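Local coordinates for protein phenylalanine--tRNA ligase beta subunit (Pyrococcus horikoshii, PDB 2CXI) that forms, with the alpha subunit, the tetrameric enzyme that uses ATP to attach L-phenylalanine to tRNA(Phe), this chain being an N-terminal fragment of the beta subunit, at residues Glu22-Leu27 and Val45-Asp50; Arg13-Ser18 and Gly64-Ile69. One frame throughout, in Å; residues are numbered along the deposited sequence.

Contact 1 (Glu22-Leu27 and Val45-Asp50); sequences EEWEDL and VYFKLD
The indole nitrogen NE1 of W24 is hydrogen-bonded to OE2 of E12 in helix 8-15, and the same ring receives the edge of F47 across the contact. This is a helix packed on a beta-sheet: helix 21-30 lies against the three-stranded antiparallel sheet of strands 3-7, 44-51 and 33-41, in an alpha/beta unit near the N-terminus of the beta subunit. It is a worked example of how a single aromatic pair can span such an interface, for the CA atoms of W24 and F47 are 9.9 Å apart and their side chains fill the distance by meeting nearly at right angles.

The stack is T-shaped. The centroids of the indole five-membered ring and the F47 ring are 5.0 Å apart, with the planes at 65°, so the phenyl rim is directed at the indole pi face. F47 keeps CG beside its backbone N and anti to the carbonyl carbon (chi1 -52°), an ordinary staggered position that carries the ring out toward the helix. W24 is turned about thirty degrees off the staggered position (chi1 -93°), and in this pose its ring lies between F47 and L27. The face turned from F47 is covered by L27, one helical turn on, whose CD2 sits 3.6 Å above the plane over the ring centre; leucine and phenylalanine thus clamp the indole from opposite sides. With an alanine in place of W24, the edge of F47 would probably lose the face it rests on and the E12 carboxylate its indole mate.

V6 and L35, from the two flanking strands, also pack on F47. At the closest point F47 CE2 is 3.6 Å from W24 CD2, while F47 CZ stands 3.8 Å from W24 CG.

Contact 2 (Arg13-Ser18 and Gly64-Ile69); sequences RLIGRS and GVARQI
L14 and I15, in the last turn of helix 8-15, converge on the methyl of A66 in helix 62-72. The CB of L14 approaches the CB of A66 directly, at 3.6 Å, whereas I15 reaches it with the first carbon of its longer branch, CG1 lying 3.7 Å from that same A66 CB. Two consecutive residues of one helix therefore share one small residue of the other, a helix-helix packing in which alanine permits a very close approach: the CA atoms of I15 and A66 are only 5.3 Å apart.

I15 also carries the contact farther along. Its CB is set neither at helix 62-72 nor from it, but the end of the side chain comes nearer: with chi1 at -67°, CG1 stands anti to the carbonyl carbon and the chain continues to I69. There the two isoleucines slant across one another, I15 CD1 resting 3.9 Å from CG2 of I69 and 4.2 Å from its CD1. I69 lies three residues after A66, so I15 touches two positions along the same side of helix 62-72.

Helix 8-15 ends at I15, and G16 is the first residue to leave it, with a positive phi of 102° at which a CB would press against the carbonyl O of I15. The side chains that meet here offer nothing but aliphatic carbon, so their contact rests on fit and burial of apolar surface, with a weak hydrogen bond from K70 NZ to L14 O added between the helices.

In the fold
Contacts 1 and 2 have their centres 12 Å apart and share one apolar interior, with contact 1 nested inside the chain loop that contact 2 closes. W24 is the junction: its CH2 lies 3.5 Å from CD1 of I15, and its CZ3 is also 3.5 Å from CD1 of I69, so the benzene end of the indole rests on both isoleucines while F47 lies over one of its faces, near the bond where the two rings fuse. A second, looser bridge runs from L49 CD1 to V65 CG2, at 4.1 Å. Helix 21-30, helix 62-72, helix 8-15 and the sheet are thereby packed as one unit. Both contacts lie away from the predicted magnesium-binding residues D331, D337, E340 and D341.

Contact 1 (Glu22-Leu27 and Val45-Asp50)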
ATOM      1  N   GLU A  22     -57.937   8.800  -7.277  1.00 21.40           N
ATOM      2  CA  GLU A  22     -58.494  10.148  -7.370  1.00 21.54           C
ATOM      3  C   GLU A  22     -57.600  11.186  -6.649  1.00 21.04           C
ATOM      4  O   GLU A  22     -57.408  12.288  -7.149  1.00 21.33           O
ATOM      5  CB  GLU A  22     -59.950  10.194  -6.854  1.00 20.19           C
ATOM      6  CG  GLU A  22     -60.512  11.610  -6.783  1.00 21.69           C
ATOM      7  CD  GLU A  22     -62.014  11.665  -6.466  1.00 21.60           C
ATOM      8  OE1 GLU A  22     -62.668  10.619  -6.457  1.00 20.97           O
ATOM      9  OE2 GLU A  22     -62.508  12.762  -6.212  1.00 19.44           O
ATOM     10  N   GLU A  23     -57.040  10.829  -5.500  1.00 21.25           N
ATOM     11  CA  GLU A  23     -56.082  11.709  -4.788  1.00 21.40           C
ATOM     12  C   GLU A  23     -54.733  11.853  -5.545  1.00 20.90           C
ATOM     13  O   GLU A  23     -54.123  12.936  -5.546  1.00 21.26           O
ATOM     14  CB  GLU A  23     -55.830  11.183  -3.386  1.00 22.54           C
ATOM     15  CG  GLU A  23     -57.034  11.366  -2.444  1.00 22.59           C
ATOM     16  CD  GLU A  23     -56.865  10.687  -1.102  1.00 24.24           C
ATOM     17  OE1 GLU A  23     -56.279   9.600  -1.056  1.00 22.57           O
ATOM     18  OE2 GLU A  23     -57.365  11.246  -0.093  1.00 30.62           O
ATOM     19  N   TRP A  24     -54.310  10.774  -6.200  1.00 20.53           N
ATOM     20  CA  TRP A  24     -53.073  10.750  -7.020  1.00 21.03           C
ATOM     21  C   TRP A  24     -53.094  11.774  -8.147  1.00 21.31           C
ATOM     22  O   TRP A  24     -52.060  12.306  -8.544  1.00 21.29           O
ATOM     23  CB  TRP A  24     -52.759   9.332  -7.531  1.00 19.88           C
ATOM     24  CG  TRP A  24     -51.808   8.595  -6.563  1.00 16.96           C
ATOM     25  CD1 TRP A  24     -52.102   7.549  -5.722  1.00 20.16           C
ATOM     26  CD2 TRP A  24     -50.432   8.918  -6.329  1.00 17.33           C
ATOM     27  NE1 TRP A  24     -50.981   7.185  -4.996  1.00 21.25           N
ATOM     28  CE2 TRP A  24     -49.950   8.034  -5.319  1.00 18.55           C
ATOM     29  CE3 TRP A  24     -49.569   9.918  -6.819  1.00 17.07           C
ATOM     30  CZ2 TRP A  24     -48.628   8.079  -4.843  1.00 19.41           C
ATOM     31  CZ3 TRP A  24     -48.238   9.957  -6.356  1.00 18.94           C
ATOM     32  CH2 TRP A  24     -47.796   9.047  -5.358  1.00 18.43           C
ATOM     33  N   GLU A  25     -54.301  12.080  -8.605  1.00 21.42           N
ATOM     34  CA  GLU A  25     -54.503  13.076  -9.650  1.00 22.01           C
ATOM     35  C   GLU A  25     -54.005  14.407  -9.181  1.00 21.51           C
ATOM     36  O   GLU A  25     -53.411  15.112  -9.968  1.00 22.09           O
ATOM     37  CB  GLU A  25     -55.993  13.221  -9.999  1.00 21.54           C
ATOM     38  CG  GLU A  25     -56.566  11.970 -10.636  1.00 22.52           C
ATOM     39  CD  GLU A  25     -56.251  11.840 -12.109  1.00 25.69           C
ATOM     40  OE1 GLU A  25     -55.769  12.801 -12.737  1.00 28.42           O
ATOM     41  OE2 GLU A  25     -56.485  10.747 -12.638  1.00 27.56           O
ATOM     42  N   ASP A  26     -54.248  14.760  -7.923  1.00 21.09           N
ATOM     43  CA  ASP A  26     -53.695  16.022  -7.375  1.00 22.42           C
ATOM     44  C   ASP A  26     -52.202  15.927  -7.034  1.00 21.72           C
ATOM     45  O   ASP A  26     -51.444  16.892  -7.188  1.00 21.02           O
ATOM     46  CB  ASP A  26     -54.471  16.472  -6.126  1.00 23.78           C
ATOM     47  CG  ASP A  26     -55.968  16.662  -6.424  1.00 28.44           C
ATOM     48  OD1 ASP A  26     -56.307  17.180  -7.504  1.00 32.80           O
ATOM     49  OD2 ASP A  26     -56.853  16.282  -5.671  1.00 29.22           O
ATOM     50  N   LEU A  27     -51.809  14.761  -6.528  1.00 19.43           N
ATOM     51  CA  LEU A  27     -50.448  14.533  -6.074  1.00 20.78           C
ATOM     52  C   LEU A  27     -49.417  14.728  -7.174  1.00 20.31           C
ATOM     53  O   LEU A  27     -48.373  15.352  -6.945  1.00 20.72           O
ATOM     54  CB  LEU A  27     -50.329  13.094  -5.535  1.00 19.49           C
ATOM     55  CG  LEU A  27     -50.293  12.920  -4.019  1.00 23.72           C
ATOM     56  CD1 LEU A  27     -51.087  13.918  -3.175  1.00 24.47           C
ATOM     57  CD2 LEU A  27     -50.558  11.457  -3.649  1.00 20.38           C
ATOM     58  N   VAL A  45     -50.336  -1.847  -9.597  1.00 24.05           N
ATOM     59  CA  VAL A  45     -50.639  -0.614 -10.329  1.00 22.50           C
ATOM     60  C   VAL A  45     -49.350   0.151 -10.727  1.00 22.12           C
ATOM     61  O   VAL A  45     -48.462   0.373  -9.881  1.00 20.84           O
ATOM     62  CB  VAL A  45     -51.624   0.307  -9.534  1.00 21.49           C
ATOM     63  CG1 VAL A  45     -51.874   1.636 -10.262  1.00 19.19           C
ATOM     64  CG2 VAL A  45     -52.967  -0.419  -9.238  1.00 23.47           C
ATOM     65  N   TYR A  46     -49.312   0.600 -11.985  1.00 21.21           N
ATOM     66  CA  TYR A  46     -48.238   1.443 -12.525  1.00 20.53           C
ATOM     67  C   TYR A  46     -48.795   2.744 -13.077  1.00 21.14           C
ATOM     68  O   TYR A  46     -49.953   2.779 -13.543  1.00 20.55           O
ATOM     69  CB  TYR A  46     -47.507   0.699 -13.638  1.00 21.72           C
ATOM     70  CG  TYR A  46     -46.745  -0.483 -13.110  1.00 21.83           C
ATOM     71  CD1 TYR A  46     -45.457  -0.334 -12.615  1.00 23.15           C
ATOM     72  CD2 TYR A  46     -47.335  -1.763 -13.074  1.00 23.11           C
ATOM     73  CE1 TYR A  46     -44.751  -1.444 -12.108  1.00 25.13           C
ATOM     74  CE2 TYR A  46     -46.646  -2.863 -12.577  1.00 26.97           C
ATOM     75  CZ  TYR A  46     -45.358  -2.704 -12.098  1.00 26.82           C
ATOM     76  OH  TYR A  46     -44.671  -3.807 -11.609  1.00 28.34           O
ATOM     77  N   PHE A  47     -48.004   3.812 -12.955  1.00 19.22           N
ATOM     78  CA  PHE A  47     -48.265   5.080 -13.615  1.00 19.34           C
ATOM     79  C   PHE A  47     -47.183   5.346 -14.672  1.00 19.79           C
ATOM     80  O   PHE A  47     -45.990   5.003 -14.477  1.00 19.91           O
ATOM     81  CB  PHE A  47     -48.225   6.256 -12.615  1.00 18.87           C
ATOM     82  CG  PHE A  47     -49.076   6.103 -11.392  1.00 17.96           C
ATOM     83  CD1 PHE A  47     -50.283   5.384 -11.401  1.00 18.89           C
ATOM     84  CD2 PHE A  47     -48.724   6.817 -10.227  1.00 21.64           C
ATOM     85  CE1 PHE A  47     -51.070   5.315 -10.264  1.00 19.81           C
ATOM     86  CE2 PHE A  47     -49.526   6.774  -9.084  1.00 18.83           C
ATOM     87  CZ  PHE A  47     -50.700   6.028  -9.094  1.00 19.07           C
ATOM     88  N   LYS A  48     -47.587   5.945 -15.787  1.00 20.01           N
ATOM     89  CA  LYS A  48     -46.644   6.670 -16.617  1.00 21.03           C
ATOM     90  C   LYS A  48     -46.793   8.166 -16.283  1.00 21.04           C
ATOM     91  O   LYS A  48     -47.884   8.752 -16.392  1.00 21.02           O
ATOM     92  CB  LYS A  48     -46.846   6.431 -18.108  1.00 21.71           C
ATOM     93  CG  LYS A  48     -45.764   7.166 -18.960  1.00 21.73           C
ATOM     94  CD  LYS A  48     -45.904   6.855 -20.450  1.00 23.62           C
ATOM     95  CE  LYS A  48     -45.981   5.339 -20.708  1.00 29.39           C
ATOM     96  NZ  LYS A  48     -44.640   4.671 -20.601  1.00 30.57           N
ATOM     97  N   LEU A  49     -45.690   8.758 -15.834  1.00 20.08           N
ATOM     98  CA  LEU A  49     -45.652  10.160 -15.484  1.00 20.45           C
ATOM     99  C   LEU A  49     -44.979  10.955 -16.596  1.00 21.39           C
ATOM    100  O   LEU A  49     -44.084  10.453 -17.286  1.00 20.58           O
ATOM    101  CB  LEU A  49     -44.932  10.353 -14.139  1.00 20.91           C
ATOM    102  CG  LEU A  49     -45.485   9.596 -12.926  1.00 20.79           C
ATOM    103  CD1 LEU A  49     -44.669   9.879 -11.667  1.00 19.92           C
ATOM    104  CD2 LEU A  49     -46.964  10.042 -12.701  1.00 21.31           C
ATOM    105  N   ASP A  50     -45.462  12.178 -16.798  1.00 23.37           N
ATOM    106  CA  ASP A  50     -44.919  13.044 -17.823  1.00 26.39           C
ATOM    107  C   ASP A  50     -44.323  14.216 -17.083  1.00 27.35           C
ATOM    108  O   ASP A  50     -45.049  15.035 -16.504  1.00 26.27           O
ATOM    109  CB  ASP A  50     -46.038  13.493 -18.751  1.00 26.39           C
ATOM    110  CG  ASP A  50     -45.565  14.386 -19.903  1.00 29.67           C
ATOM    111  OD1 ASP A  50     -44.367  14.715 -20.029  1.00 29.39           O
ATOM    112  OD2 ASP A  50     -46.404  14.797 -20.749  1.00 34.32           O
TER

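Contact 2 (Arg13-Ser18 and Gly64-Ile69)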
ATOM      1  N   ARG A  13     -44.547   3.570  -0.556  1.00 16.36           N
ATOM      2  CA  ARG A  13     -43.528   3.207   0.467  1.00 17.04           C
ATOM      3  C   ARG A  13     -42.550   4.352   0.677  1.00 16.34           C
ATOM      4  O   ARG A  13     -42.174   4.627   1.814  1.00 18.03           O
ATOM      5  CB  ARG A  13     -42.829   1.866   0.173  1.00 16.73           C
ATOM      6  CG  ARG A  13     -41.972   1.780  -1.087  1.00 21.10           C
ATOM      7  CD  ARG A  13     -40.948   0.634  -1.092  1.00 19.17           C
ATOM      8  NE  ARG A  13     -40.309   0.474  -2.387  1.00 21.83           N
ATOM      9  CZ  ARG A  13     -39.652  -0.627  -2.755  1.00 24.17           C
ATOM     10  NH1 ARG A  13     -39.539  -1.662  -1.916  1.00 24.83           N
ATOM     11  NH2 ARG A  13     -39.101  -0.700  -3.957  1.00 27.56           N
ATOM     12  N   LEU A  14     -42.198   5.070  -0.396  1.00 15.19           N
ATOM     13  CA  LEU A  14     -41.296   6.210  -0.300  1.00 16.00           C
ATOM     14  C   LEU A  14     -41.915   7.421   0.434  1.00 15.92           C
ATOM     15  O   LEU A  14     -41.294   8.047   1.308  1.00 14.46           O
ATOM     16  CB  LEU A  14     -40.769   6.588  -1.705  1.00 15.91           C
ATOM     17  CG  LEU A  14     -39.822   5.596  -2.394  1.00 18.07           C
ATOM     18  CD1 LEU A  14     -39.708   5.973  -3.880  1.00 17.79           C
ATOM     19  CD2 LEU A  14     -38.435   5.602  -1.686  1.00 22.45           C
ATOM     20  N   ILE A  15     -43.170   7.745   0.099  1.00 14.43           N
ATOM     21  CA  ILE A  15     -43.867   8.838   0.771  1.00 14.73           C
ATOM     22  C   ILE A  15     -44.274   8.394   2.163  1.00 15.23           C
ATOM     23  O   ILE A  15     -44.316   9.207   3.065  1.00 16.84           O
ATOM     24  CB  ILE A  15     -45.178   9.200  -0.025  1.00 14.04           C
ATOM     25  CG1 ILE A  15     -44.777   9.805  -1.409  1.00 14.17           C
ATOM     26  CG2 ILE A  15     -46.034  10.137   0.803  1.00 14.73           C
ATOM     27  CD1 ILE A  15     -45.866   9.669  -2.465  1.00 14.67           C
ATOM     28  N   GLY A  16     -44.613   7.116   2.296  1.00 15.25           N
ATOM     29  CA  GLY A  16     -44.893   6.496   3.607  1.00 18.16           C
ATOM     30  C   GLY A  16     -46.396   6.331   3.868  1.00 19.32           C
ATOM     31  O   GLY A  16     -46.790   5.900   4.948  1.00 20.02           O
ATOM     32  N   ARG A  17     -47.232   6.686   2.879  1.00 20.35           N
ATOM     33  CA  ARG A  17     -48.714   6.763   3.062  1.00 20.64           C
ATOM     34  C   ARG A  17     -49.295   6.277   1.763  1.00 20.13           C
ATOM     35  O   ARG A  17     -48.638   6.454   0.742  1.00 18.48           O
ATOM     36  CB  ARG A  17     -49.061   8.248   3.034  1.00 22.46           C
ATOM     37  CG  ARG A  17     -49.841   8.735   4.084  1.00 26.64           C
ATOM     38  CD  ARG A  17     -49.769  10.240   4.133  1.00 27.42           C
ATOM     39  NE  ARG A  17     -48.818  10.613   5.157  1.00 28.43           N
ATOM     40  CZ  ARG A  17     -48.953  11.660   5.934  1.00 32.70           C
ATOM     41  NH1 ARG A  17     -50.010  12.471   5.784  1.00 32.60           N
ATOM     42  NH2 ARG A  17     -48.013  11.920   6.831  1.00 35.24           N
ATOM     43  N   SER A  18     -50.532   5.775   1.749  1.00 18.90           N
ATOM     44  CA  SER A  18     -51.170   5.462   0.469  1.00 20.67           C
ATOM     45  C   SER A  18     -52.290   6.470   0.158  1.00 20.04           C
ATOM     46  O   SER A  18     -52.734   7.238   1.027  1.00 20.41           O
ATOM     47  CB  SER A  18     -51.681   4.010   0.359  1.00 20.98           C
ATOM     48  OG  SER A  18     -52.592   3.767   1.392  1.00 25.26           O
ATOM     49  N   GLY A  64     -37.538  11.057  -6.669  1.00 14.04           N
ATOM     50  CA  GLY A  64     -37.636  12.515  -6.766  1.00 13.86           C
ATOM     51  C   GLY A  64     -39.086  12.997  -6.671  1.00 14.90           C
ATOM     52  O   GLY A  64     -39.377  14.036  -6.061  1.00 14.76           O
ATOM     53  N   VAL A  65     -39.987  12.223  -7.274  1.00 14.70           N
ATOM     54  CA  VAL A  65     -41.432  12.506  -7.204  1.00 16.27           C
ATOM     55  C   VAL A  65     -41.985  12.412  -5.755  1.00 16.20           C
ATOM     56  O   VAL A  65     -42.700  13.321  -5.268  1.00 15.87           O
ATOM     57  CB  VAL A  65     -42.198  11.571  -8.163  1.00 15.67           C
ATOM     58  CG1 VAL A  65     -43.752  11.743  -7.990  1.00 18.43           C
ATOM     59  CG2 VAL A  65     -41.800  11.860  -9.581  1.00 18.73           C
ATOM     60  N   ALA A  66     -41.624  11.322  -5.062  1.00 16.54           N
ATOM     61  CA  ALA A  66     -42.027  11.083  -3.684  1.00 16.13           C
ATOM     62  C   ALA A  66     -41.464  12.178  -2.803  1.00 17.25           C
ATOM     63  O   ALA A  66     -42.115  12.645  -1.885  1.00 16.59           O
ATOM     64  CB  ALA A  66     -41.514   9.722  -3.228  1.00 16.23           C
ATOM     65  N   ARG A  67     -40.235  12.587  -3.083  1.00 16.51           N
ATOM     66  CA  ARG A  67     -39.594  13.621  -2.264  1.00 17.43           C
ATOM     67  C   ARG A  67     -40.410  14.914  -2.388  1.00 17.55           C
ATOM     68  O   ARG A  67     -40.809  15.488  -1.384  1.00 18.18           O
ATOM     69  CB  ARG A  67     -38.131  13.810  -2.730  1.00 15.93           C
ATOM     70  CG  ARG A  67     -37.224  14.711  -1.841  1.00 18.50           C
ATOM     71  CD  ARG A  67     -35.754  14.500  -2.241  1.00 19.71           C
ATOM     72  NE  ARG A  67     -35.600  14.772  -3.665  1.00 23.72           N
ATOM     73  CZ  ARG A  67     -34.738  14.181  -4.487  1.00 21.52           C
ATOM     74  NH1 ARG A  67     -33.873  13.247  -4.054  1.00 22.65           N
ATOM     75  NH2 ARG A  67     -34.734  14.553  -5.761  1.00 22.88           N
ATOM     76  N   GLN A  68     -40.716  15.338  -3.612  1.00 18.07           N
ATOM     77  CA  GLN A  68     -41.539  16.521  -3.799  1.00 19.84           C
ATOM     78  C   GLN A  68     -42.861  16.446  -3.093  1.00 18.34           C
ATOM     79  O   GLN A  68     -43.279  17.414  -2.439  1.00 18.56           O
ATOM     80  CB  GLN A  68     -41.877  16.751  -5.258  1.00 21.00           C
ATOM     81  CG  GLN A  68     -41.464  18.069  -5.661  1.00 29.51           C
ATOM     82  CD  GLN A  68     -40.090  17.870  -6.104  1.00 39.84           C
ATOM     83  OE1 GLN A  68     -39.209  18.714  -5.913  1.00 44.93           O
ATOM     84  NE2 GLN A  68     -39.866  16.683  -6.677  1.00 44.54           N
ATOM     85  N   ILE A  69     -43.543  15.326  -3.275  1.00 17.57           N
ATOM     86  CA  ILE A  69     -44.839  15.130  -2.614  1.00 17.95           C
ATOM     87  C   ILE A  69     -44.716  15.199  -1.090  1.00 18.44           C
ATOM     88  O   ILE A  69     -45.586  15.766  -0.428  1.00 20.05           O
ATOM     89  CB  ILE A  69     -45.505  13.841  -3.127  1.00 17.70           C
ATOM     90  CG1 ILE A  69     -45.860  14.023  -4.603  1.00 15.98           C
ATOM     91  CG2 ILE A  69     -46.783  13.470  -2.302  1.00 16.77           C
ATOM     92  CD1 ILE A  69     -46.207  12.672  -5.310  1.00 18.80           C
TER